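Long-range contacts in hypothetical protein yxiM (Bacillus subtilis, PDB 2O14), which is an uncharacterised member of the GDSL lipolytic enzyme family that probably acts as a hydrolase on ester bonds of a substrate not yet identified: residues S171-Y176 with Q184-Q189; M190-Y194 with A348-R353; F109-N113 with R203-G208; D232-L238 with D271-P277. One frame throughout, in Å; residues are numbered along the deposited sequence.

Interaction 1: S171-Y176 with Q184-Q189; sequences STVCNY and QAGWGQ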
# COMPACT_ATOMS: atom_id res chain seq x y z
N SER A 171 -3.20 -2.90 -9.84
CA SER A 171 -2.84 -4.31 -9.70
C SER A 171 -1.40 -4.66 -10.08
O SER A 171 -0.84 -5.64 -9.58
CB SER A 171 -3.79 -5.18 -10.53
OG SER A 171 -5.13 -5.02 -10.12
N THR A 172 -0.80 -3.88 -10.98
CA THR A 172 0.57 -4.16 -11.39
C THR A 172 1.58 -3.48 -10.47
O THR A 172 2.79 -3.67 -10.62
CB THR A 172 0.84 -3.70 -12.85
OG1 THR A 172 0.78 -2.27 -12.93
CG2 THR A 172 -0.19 -4.29 -13.79
N VAL A 173 1.08 -2.72 -9.50
CA VAL A 173 1.92 -1.98 -8.55
C VAL A 173 1.74 -2.38 -7.08
O VAL A 173 2.70 -2.39 -6.31
CB VAL A 173 1.64 -0.46 -8.65
CG1 VAL A 173 2.54 0.30 -7.68
CG2 VAL A 173 1.85 0.02 -10.07
N CYS A 174 0.51 -2.71 -6.71
CA CYS A 174 0.16 -3.05 -5.32
C CYS A 174 0.84 -4.26 -4.69
O CYS A 174 1.57 -5.01 -5.35
CB CYS A 174 -1.35 -3.24 -5.20
SG CYS A 174 -1.97 -4.74 -5.98
N ASN A 175 0.60 -4.42 -3.40
CA ASN A 175 1.15 -5.52 -2.63
C ASN A 175 0.24 -6.74 -2.66
O ASN A 175 -0.98 -6.62 -2.63
CB ASN A 175 1.34 -5.13 -1.16
CG ASN A 175 2.45 -4.13 -0.95
OD1 ASN A 175 3.46 -4.15 -1.64
ND2 ASN A 175 2.28 -3.25 0.05
N TYR A 176 0.85 -7.92 -2.73
CA TYR A 176 0.11 -9.17 -2.69
C TYR A 176 0.67 -9.91 -1.48
O TYR A 176 1.84 -9.74 -1.13
CB TYR A 176 0.32 -9.97 -3.98
CG TYR A 176 -0.36 -9.36 -5.18
CD1 TYR A 176 0.21 -8.27 -5.85
CD2 TYR A 176 -1.60 -9.82 -5.61
CE1 TYR A 176 -0.45 -7.66 -6.93
CE2 TYR A 176 -2.26 -9.22 -6.68
CZ TYR A 176 -1.68 -8.14 -7.33
OH TYR A 176 -2.35 -7.53 -8.38
N GLN A 184 2.16 -13.72 -7.18
CA GLN A 184 1.94 -12.49 -7.93
C GLN A 184 2.48 -11.34 -7.09
O GLN A 184 2.62 -11.46 -5.88
CB GLN A 184 0.45 -12.28 -8.19
CG GLN A 184 0.13 -11.18 -9.19
CD GLN A 184 -1.36 -11.02 -9.43
OE1 GLN A 184 -2.15 -11.92 -9.15
NE2 GLN A 184 -1.75 -9.87 -9.97
N ALA A 185 2.78 -10.22 -7.74
CA ALA A 185 3.29 -9.05 -7.03
C ALA A 185 3.28 -7.79 -7.89
O ALA A 185 3.34 -7.86 -9.12
CB ALA A 185 4.69 -9.33 -6.51
N GLY A 186 3.19 -6.64 -7.24
CA GLY A 186 3.22 -5.38 -7.96
C GLY A 186 4.65 -4.91 -7.80
O GLY A 186 5.28 -5.26 -6.80
N TRP A 187 5.19 -4.15 -8.74
CA TRP A 187 6.59 -3.74 -8.59
C TRP A 187 6.84 -2.84 -7.39
O TRP A 187 7.97 -2.71 -6.94
CB TRP A 187 7.15 -3.11 -9.88
CG TRP A 187 6.61 -1.77 -10.30
CD1 TRP A 187 5.63 -1.52 -11.22
CD2 TRP A 187 7.11 -0.49 -9.89
NE1 TRP A 187 5.50 -0.17 -11.42
CE2 TRP A 187 6.39 0.49 -10.62
CE3 TRP A 187 8.10 -0.07 -8.99
CZ2 TRP A 187 6.63 1.86 -10.47
CZ3 TRP A 187 8.34 1.29 -8.84
CH2 TRP A 187 7.61 2.24 -9.58
N GLY A 188 5.78 -2.23 -6.86
CA GLY A 188 5.95 -1.40 -5.69
C GLY A 188 6.27 -2.29 -4.50
O GLY A 188 6.88 -1.86 -3.52
N GLN A 189 5.85 -3.54 -4.59
CA GLN A 189 6.10 -4.51 -3.53
C GLN A 189 7.56 -4.96 -3.56
O GLN A 189 8.10 -5.39 -2.54
CB GLN A 189 5.18 -5.72 -3.72
CG GLN A 189 5.46 -6.89 -2.79
CD GLN A 189 4.53 -8.07 -3.06
OE1 GLN A 189 4.73 -9.17 -2.52
NE2 GLN A 189 3.51 -7.85 -3.88
O HOH W 1 0.45 -8.09 -10.92

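Interaction 2: M190-Y194 with A348-R353; sequences MLPHY and ADALAR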
# COMPACT_ATOMS: atom_id res chain seq x y z
N MSE A 190 8.20 -4.85 -4.73
CA MSE A 190 9.59 -5.25 -4.88
C MSE A 190 10.56 -4.08 -4.77
O MSE A 190 11.78 -4.27 -4.72
CB MSE A 190 9.80 -5.94 -6.23
CG MSE A 190 10.17 -7.40 -6.10
SE MSE A 190 8.81 -8.45 -5.21
CE MSE A 190 7.93 -9.14 -6.78
N LEU A 191 10.02 -2.87 -4.73
CA LEU A 191 10.83 -1.66 -4.62
C LEU A 191 11.83 -1.73 -3.47
O LEU A 191 13.01 -1.44 -3.64
CB LEU A 191 9.92 -0.45 -4.42
CG LEU A 191 10.13 0.75 -5.33
CD1 LEU A 191 9.27 1.90 -4.81
CD2 LEU A 191 11.60 1.16 -5.35
N PRO A 192 11.36 -2.13 -2.27
CA PRO A 192 12.29 -2.20 -1.14
C PRO A 192 13.56 -3.02 -1.38
O PRO A 192 14.58 -2.80 -0.72
CB PRO A 192 11.42 -2.74 0.01
CG PRO A 192 10.29 -3.43 -0.69
CD PRO A 192 10.01 -2.54 -1.87
N HIS A 193 13.51 -3.94 -2.34
CA HIS A 193 14.67 -4.77 -2.66
C HIS A 193 15.68 -4.02 -3.53
O HIS A 193 16.70 -4.59 -3.92
CB HIS A 193 14.23 -6.04 -3.41
CG HIS A 193 13.28 -6.90 -2.64
ND1 HIS A 193 12.07 -6.45 -2.17
CD2 HIS A 193 13.35 -8.21 -2.28
CE1 HIS A 193 11.43 -7.43 -1.56
NE2 HIS A 193 12.19 -8.51 -1.61
N TYR A 194 15.39 -2.76 -3.84
CA TYR A 194 16.29 -1.99 -4.70
C TYR A 194 16.75 -0.63 -4.18
O TYR A 194 17.63 -0.02 -4.77
CB TYR A 194 15.69 -1.84 -6.09
CG TYR A 194 15.74 -3.13 -6.87
CD1 TYR A 194 16.95 -3.61 -7.36
CD2 TYR A 194 14.60 -3.90 -7.07
CE1 TYR A 194 17.02 -4.82 -8.04
CE2 TYR A 194 14.66 -5.11 -7.74
CZ TYR A 194 15.88 -5.57 -8.22
OH TYR A 194 15.96 -6.78 -8.87
N ALA A 348 7.55 -8.41 -11.62
CA ALA A 348 7.46 -7.28 -10.70
C ALA A 348 8.85 -6.87 -10.24
O ALA A 348 9.15 -5.68 -10.08
CB ALA A 348 6.59 -7.65 -9.51
N ASP A 349 9.71 -7.86 -10.03
CA ASP A 349 11.07 -7.58 -9.58
C ASP A 349 11.91 -6.89 -10.65
O ASP A 349 12.72 -6.02 -10.34
CB ASP A 349 11.74 -8.87 -9.12
CG ASP A 349 13.14 -8.64 -8.62
OD1 ASP A 349 14.06 -8.52 -9.46
OD2 ASP A 349 13.33 -8.56 -7.39
N ALA A 350 11.72 -7.28 -11.91
CA ALA A 350 12.47 -6.66 -13.00
C ALA A 350 11.99 -5.23 -13.23
O ALA A 350 12.78 -4.33 -13.54
CB ALA A 350 12.32 -7.49 -14.27
N LEU A 351 10.68 -5.02 -13.10
CA LEU A 351 10.11 -3.69 -13.29
C LEU A 351 10.66 -2.74 -12.22
O LEU A 351 11.02 -1.60 -12.51
CB LEU A 351 8.59 -3.74 -13.21
CG LEU A 351 7.86 -4.36 -14.41
CD1 LEU A 351 6.37 -4.49 -14.11
CD2 LEU A 351 8.08 -3.49 -15.62
N ALA A 352 10.72 -3.22 -10.98
CA ALA A 352 11.23 -2.41 -9.88
C ALA A 352 12.69 -2.08 -10.12
O ALA A 352 13.13 -0.96 -9.89
CB ALA A 352 11.06 -3.16 -8.55
N ARG A 353 13.44 -3.08 -10.58
CA ARG A 353 14.86 -2.93 -10.88
C ARG A 353 15.06 -1.83 -11.91
O ARG A 353 15.89 -0.94 -11.74
CB ARG A 353 15.41 -4.26 -11.41
CG ARG A 353 16.89 -4.27 -11.73
CD ARG A 353 17.35 -5.67 -12.14
NE ARG A 353 16.73 -6.12 -13.38
CZ ARG A 353 16.93 -5.56 -14.57
NH1 ARG A 353 17.75 -4.51 -14.69
NH2 ARG A 353 16.32 -6.03 -15.65

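Interaction 3: F109-N113 with R203-G208; sequences FQVIN and RNMASG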
# COMPACT_ATOMS: atom_id res chain seq x y z
N PHE A 109 -6.13 5.34 5.97
CA PHE A 109 -5.58 4.03 5.65
C PHE A 109 -4.09 3.99 5.99
O PHE A 109 -3.38 4.99 5.82
CB PHE A 109 -5.74 3.73 4.16
CG PHE A 109 -7.13 3.34 3.76
CD1 PHE A 109 -7.75 2.24 4.35
CD2 PHE A 109 -7.80 4.03 2.76
CE1 PHE A 109 -9.02 1.83 3.95
CE2 PHE A 109 -9.08 3.62 2.35
CZ PHE A 109 -9.69 2.52 2.95
N GLN A 110 -3.62 2.84 6.47
CA GLN A 110 -2.21 2.67 6.81
C GLN A 110 -1.64 1.50 5.98
O GLN A 110 -0.51 1.57 5.49
CB GLN A 110 -2.03 2.37 8.29
CG GLN A 110 -2.52 3.46 9.25
CD GLN A 110 -1.66 4.72 9.22
OE1 GLN A 110 -0.46 4.66 8.97
NE2 GLN A 110 -2.28 5.86 9.51
N VAL A 111 -2.42 0.43 5.84
CA VAL A 111 -2.00 -0.73 5.05
C VAL A 111 -3.14 -1.09 4.10
O VAL A 111 -4.29 -1.18 4.52
CB VAL A 111 -1.69 -1.97 5.94
CG1 VAL A 111 -1.09 -3.09 5.09
CG2 VAL A 111 -0.72 -1.60 7.06
N ILE A 112 -2.82 -1.30 2.83
CA ILE A 112 -3.86 -1.59 1.85
C ILE A 112 -4.00 -3.04 1.40
O ILE A 112 -3.04 -3.68 0.97
CB ILE A 112 -3.69 -0.72 0.57
CG1 ILE A 112 -3.75 0.77 0.92
CG2 ILE A 112 -4.77 -1.08 -0.45
CD1 ILE A 112 -5.08 1.22 1.54
N ASN A 113 -5.23 -3.55 1.49
CA ASN A 113 -5.58 -4.90 1.05
C ASN A 113 -4.68 -6.07 1.42
O ASN A 113 -4.13 -6.74 0.53
CB ASN A 113 -5.78 -4.90 -0.47
CG ASN A 113 -6.99 -4.08 -0.91
OD1 ASN A 113 -7.02 -3.56 -2.02
ND2 ASN A 113 -7.98 -3.97 -0.03
N ARG A 203 6.01 2.77 1.45
CA ARG A 203 4.62 2.50 1.80
C ARG A 203 3.83 2.37 0.49
O ARG A 203 3.48 3.36 -0.14
CB ARG A 203 4.04 3.63 2.66
CG ARG A 203 4.70 3.76 4.04
CD ARG A 203 4.11 4.93 4.82
NE ARG A 203 2.72 4.69 5.20
CZ ARG A 203 2.34 4.14 6.35
NH1 ARG A 203 3.24 3.78 7.25
NH2 ARG A 203 1.05 3.94 6.60
N ASN A 204 3.58 1.13 0.09
CA ASN A 204 2.87 0.83 -1.14
C ASN A 204 1.36 0.89 -0.92
O ASN A 204 0.74 -0.08 -0.48
CB ASN A 204 3.26 -0.57 -1.63
CG ASN A 204 2.76 -0.86 -3.03
OD1 ASN A 204 2.03 -0.06 -3.60
ND2 ASN A 204 3.17 -1.99 -3.58
N MSE A 205 0.78 2.04 -1.26
CA MSE A 205 -0.66 2.27 -1.08
C MSE A 205 -1.51 1.94 -2.31
O MSE A 205 -2.71 2.21 -2.32
CB MSE A 205 -0.91 3.73 -0.68
CG MSE A 205 -0.08 4.20 0.51
SE MSE A 205 -0.22 3.02 2.07
CE MSE A 205 -1.94 3.63 2.76
N ALA A 206 -0.89 1.36 -3.33
CA ALA A 206 -1.60 1.01 -4.55
C ALA A 206 -2.65 -0.06 -4.24
O ALA A 206 -2.55 -0.76 -3.24
CB ALA A 206 -0.62 0.48 -5.59
N SER A 207 -3.66 -0.16 -5.10
CA SER A 207 -4.72 -1.15 -4.91
C SER A 207 -5.18 -1.72 -6.25
O SER A 207 -5.17 -1.03 -7.26
CB SER A 207 -5.91 -0.53 -4.18
OG SER A 207 -6.49 0.51 -4.94
N GLY A 208 -5.59 -2.99 -6.24
CA GLY A 208 -6.03 -3.63 -7.46
C GLY A 208 -7.22 -2.98 -8.15
O GLY A 208 -8.22 -2.66 -7.51
O HOH W 2 -0.11 -0.98 1.99

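Interaction 4: D232-L238 with D271-P277; sequences DYFMLQL and DVILSTP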
# COMPACT_ATOMS: atom_id res chain seq x y z
N ASP A 232 10.26 13.40 1.04
CA ASP A 232 9.60 12.19 0.58
C ASP A 232 9.33 12.20 -0.92
O ASP A 232 9.46 13.23 -1.59
CB ASP A 232 8.27 11.98 1.31
CG ASP A 232 8.43 11.84 2.81
OD1 ASP A 232 9.45 11.29 3.26
OD2 ASP A 232 7.51 12.28 3.54
N TYR A 233 8.94 11.04 -1.44
CA TYR A 233 8.60 10.90 -2.85
C TYR A 233 7.25 10.22 -2.99
O TYR A 233 6.94 9.27 -2.27
CB TYR A 233 9.67 10.06 -3.57
CG TYR A 233 10.95 10.81 -3.85
CD1 TYR A 233 10.99 11.85 -4.78
CD2 TYR A 233 12.13 10.46 -3.20
CE1 TYR A 233 12.17 12.53 -5.05
CE2 TYR A 233 13.32 11.14 -3.47
CZ TYR A 233 13.34 12.17 -4.39
OH TYR A 233 14.51 12.83 -4.66
N PHE A 234 6.43 10.73 -3.91
CA PHE A 234 5.14 10.14 -4.19
C PHE A 234 5.33 9.47 -5.55
O PHE A 234 5.37 10.14 -6.58
CB PHE A 234 4.04 11.20 -4.28
CG PHE A 234 2.71 10.67 -4.75
CD1 PHE A 234 2.25 9.42 -4.33
CD2 PHE A 234 1.89 11.44 -5.57
CE1 PHE A 234 0.99 8.95 -4.72
CE2 PHE A 234 0.62 10.98 -5.97
CZ PHE A 234 0.17 9.72 -5.54
N MSE A 235 5.50 8.15 -5.54
CA MSE A 235 5.70 7.40 -6.77
C MSE A 235 4.34 6.91 -7.23
O MSE A 235 3.74 6.03 -6.62
CB MSE A 235 6.64 6.23 -6.50
CG MSE A 235 7.15 5.55 -7.75
SE MSE A 235 8.88 4.78 -7.41
CE MSE A 235 9.97 6.15 -8.22
N LEU A 236 3.87 7.50 -8.33
CA LEU A 236 2.54 7.20 -8.86
C LEU A 236 2.52 6.60 -10.27
O LEU A 236 3.14 7.13 -11.20
CB LEU A 236 1.71 8.49 -8.80
CG LEU A 236 0.21 8.59 -9.08
CD1 LEU A 236 -0.04 8.57 -10.56
CD2 LEU A 236 -0.54 7.47 -8.38
N GLN A 237 1.82 5.48 -10.42
CA GLN A 237 1.67 4.83 -11.72
C GLN A 237 0.25 4.32 -11.90
O GLN A 237 -0.14 3.29 -11.34
CB GLN A 237 2.64 3.66 -11.90
CG GLN A 237 2.45 2.95 -13.25
CD GLN A 237 3.36 1.76 -13.46
OE1 GLN A 237 4.58 1.90 -13.50
NE2 GLN A 237 2.77 0.57 -13.60
N LEU A 238 -0.53 5.06 -12.69
CA LEU A 238 -1.91 4.69 -12.98
C LEU A 238 -2.13 4.93 -14.47
O LEU A 238 -1.28 5.52 -15.14
CB LEU A 238 -2.88 5.55 -12.16
CG LEU A 238 -2.92 5.30 -10.65
CD1 LEU A 238 -3.70 6.41 -9.95
CD2 LEU A 238 -3.55 3.94 -10.36
N ASP A 271 8.12 15.53 -3.28
CA ASP A 271 8.32 15.44 -4.72
C ASP A 271 7.48 14.33 -5.34
O ASP A 271 7.10 13.37 -4.67
CB ASP A 271 9.79 15.22 -5.06
CG ASP A 271 10.64 16.45 -4.78
OD1 ASP A 271 10.24 17.55 -5.23
OD2 ASP A 271 11.70 16.32 -4.13
N VAL A 272 7.21 14.47 -6.64
CA VAL A 272 6.42 13.48 -7.35
C VAL A 272 7.18 12.82 -8.49
O VAL A 272 7.84 13.49 -9.29
CB VAL A 272 5.16 14.12 -7.96
CG1 VAL A 272 4.34 13.06 -8.68
CG2 VAL A 272 4.34 14.79 -6.88
N ILE A 273 7.07 11.49 -8.56
CA ILE A 273 7.70 10.72 -9.62
C ILE A 273 6.60 9.96 -10.35
O ILE A 273 6.03 9.02 -9.80
CB ILE A 273 8.70 9.68 -9.07
CG1 ILE A 273 9.82 10.37 -8.28
CG2 ILE A 273 9.30 8.87 -10.22
CD1 ILE A 273 10.68 9.42 -7.50
N LEU A 274 6.29 10.38 -11.57
CA LEU A 274 5.25 9.72 -12.36
C LEU A 274 5.87 8.59 -13.18
O LEU A 274 7.00 8.70 -13.64
CB LEU A 274 4.58 10.71 -13.31
CG LEU A 274 3.83 11.90 -12.70
CD1 LEU A 274 3.30 12.77 -13.81
CD2 LEU A 274 2.69 11.41 -11.80
N SER A 275 5.11 7.51 -13.36
CA SER A 275 5.59 6.37 -14.13
C SER A 275 4.58 5.94 -15.19
O SER A 275 3.39 5.85 -14.91
CB SER A 275 5.87 5.19 -13.20
OG SER A 275 6.24 4.03 -13.93
N THR A 276 5.06 5.70 -16.40
CA THR A 276 4.19 5.24 -17.48
C THR A 276 4.07 3.74 -17.28
O THR A 276 5.08 3.02 -17.28
CB THR A 276 4.79 5.55 -18.87
OG1 THR A 276 6.11 4.99 -18.96
CG2 THR A 276 4.87 7.06 -19.09
N PRO A 277 2.85 3.23 -17.09
CA PRO A 277 2.71 1.78 -16.89
C PRO A 277 3.16 0.92 -18.07
O PRO A 277 2.91 1.26 -19.23
CB PRO A 277 1.23 1.61 -16.55
CG PRO A 277 0.57 2.79 -17.20
CD PRO A 277 1.55 3.91 -16.96
O HOH W 3 11.78 15.00 -1.76
O HOH W 4 0.95 7.22 -14.21

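Interaction 1: S171-Y176 with Q184-Q189
The amide of Q184 lies over one face of the Y176 ring. Q184 CG sits 4.0 Å from the centroid of the Y176 ring, a CH-pi contact, and beyond it the amide continues with its plane only 29° from that of the ring. The extended glutamine chain, with CG anti to the backbone N (chi1 -169°), allows this flat overlap. At the edge of the ring, in its plane, Y176 OH donates to S171 O at 2.7 Å, in the carbonyl plane and on a lone pair, which fixes the ring against its own loop. A water lies 3.0 Å from Q184 NE2, which donates to it, and it also reaches S171 O.

Further along, the backbones meet. W187 N donates to T172 O at 3.1 Å, and G188 N makes a weak bond to V173 O. Glycine suits position 186, since a side chain there would run into the backbone of V173 and C174. Beside it, V173 CG2 is 4.2 Å from W187 CD1.

The second shell sets these groups. W187 NE1 bonds to Q237, and N204 ND2 bonds to both V173 O and N175 OD1. The loop after strand 164-169, packed on the segment that enters helix 187-190, is the nucleophile-bearing loop of a GDSL (SGNH) hydrolase; S171 is by similarity the nucleophile, and Q184 touches H342, also assigned to the site by similarity.

Interaction 2: M190-Y194 with A348-R353
M190, a selenomethionine, pushes its CE methyl against A348 CB at 3.4 Å, closer than usual for two carbons. This is the tight side of the contact. The bent M190 chain (chi2 61°) runs its CG past the backbone of D349, while M190 CB meets A352 CB at 3.8 Å. Alanine suits both helix positions, since its single methyl lets the short 3-10 turn 191-193 come close to the helix.

Toward the looser side, where Y194, D349 and R353 are all partly exposed, the chemistry turns polar. Y194 lies across the helix with R353 CA over the centre of its face, 3.7 Å from the ring centroid. At the end of the ring Y194 OH donates to D349 OD1 at 2.6 Å; it arrives on the syn side but 31° out of the carboxylate plane. D349 reaches it because its CG is anti to the backbone N (chi1 -179°). R353 covers the ring with CB and CG, then its guanidinium departs to a cation-pi contact with Y322. A phenylalanine at Y194 would keep the face over R353 but would probably leave D349 OD1 without its donor and the carboxylate freer to turn.

The helix is 345-361, which follows H342 in the chain; the contact packs it against the 3-10 turn before strand 201-204, a helix-flanked arrangement characteristic of the SGNH alpha/beta/alpha fold.

Interaction 3: F109-N113 with R203-G208
The guanidinium of R203 has Q110 CB at its edge, in its plane, and stands 74° from the plane of the Q110 amide. From an oblique direction Q110 OE1 takes a weak bond from R203 NH2 at 2.9 Å, with an N-H...O angle of only 122°. This is the seam between two domains: a galactose-binding-like beta sandwich contributes edge strand 108-115, and the SGNH hydrolase domain contributes edge strand 201-204. The other end of the Q110 amide, NE2, bonds to A105 O and Y227 OH, while Q110 and V111 form a classic beta bulge facing V103.

Beyond the polar pair the contact is apolar. M205, a selenomethionine, bends at chi2 and chi3 (-80°) and thereby brings CE to 3.6 Å from F109 O and 3.9 Å from I112 CG1. The branched I112 covers two neighbours, its CG2 resting on S207 CB at 3.9 Å. An alanine at I112 would probably open a gap beside M205 CE and S207 CB, setting the M205 side chain freer to move.

Around M205, N204 OD1 accepts from A206 N two residues on, an Asx turn. A water joins the two domains, accepting from I112 N at 2.9 Å and donating to N204 O at 2.8 Å.

Interaction 4: D232-L238 with D271-P277
S275 OG donates to Q237 OE1 at 2.7 Å, lying in the carbonyl plane on a lone pair. The same oxygen also accepts from W187 NE1, a double grip that holds the glutamine amide in place. Serine suits the site because its short side chain, with OG anti to the backbone N (chi1 175°), carries the hydroxyl directly toward the neighbouring strand.

The strands around this pair run parallel, 4.6 Å apart and 19° askew, and are the two halves of a beta-alpha-beta crossover through helix 251-266 in the five-stranded sheet of the SGNH fold. Their backbones alternate as parallel strands do. F234 N bonds to D271 O and F234 O accepts from I273 N, then L236 N bonds to I273 O and L236 O accepts from S275 N; D271 N to D232 O opens the series. At that end a water bridges D232 O and D271 OD2. At the other, where the hydrogen bonding stops, a second water joins L238 N to S275 O.

Side chains then fill both faces. On one, F234, L236, V272 and L274 meet helix 251-266, with L236 CD1 4.1 Å from L274 CD2. On the other stand Y233, M235, D271 and I273. I273 is central there: its CG1-CD1 arm reaches the tyrosine, with I273 CD1 3.7 Å from Y233 CD1, while both CD1 and the branch CG2 meet M235 CE. The ring of Y233 lies alongside D271 CB, and its hydroxyl bonds to A365 O. The selenomethionine M235 curls over the isoleucine, CE lying 3.4 Å from I273 CG2, tighter than ordinary carbon contact.

How the interactions relate
Interactions 1, 2 and 4 lie in the hydrolase domain, whereas interaction 3 joins that domain to the sandwich. Interaction 4 is sheet core, held by regular backbone bonds. Interaction 1, also buried, mixes backbone bonds with an amide-on-ring stack beside the probable catalytic serine. Interaction 2 is only partly buried and ends in a tyrosine-aspartate bond. Interaction 3 relies mainly on apolar side chains, a weak polar pair and water. W187 ties three of them together: its NE1 meets Q237 of interaction 4, its CB packs on A348 O and its carbonyl oxygen on A352 CB of interaction 2. N204 connects interactions 1 and 3, whereas interactions 2 and 3 do not touch.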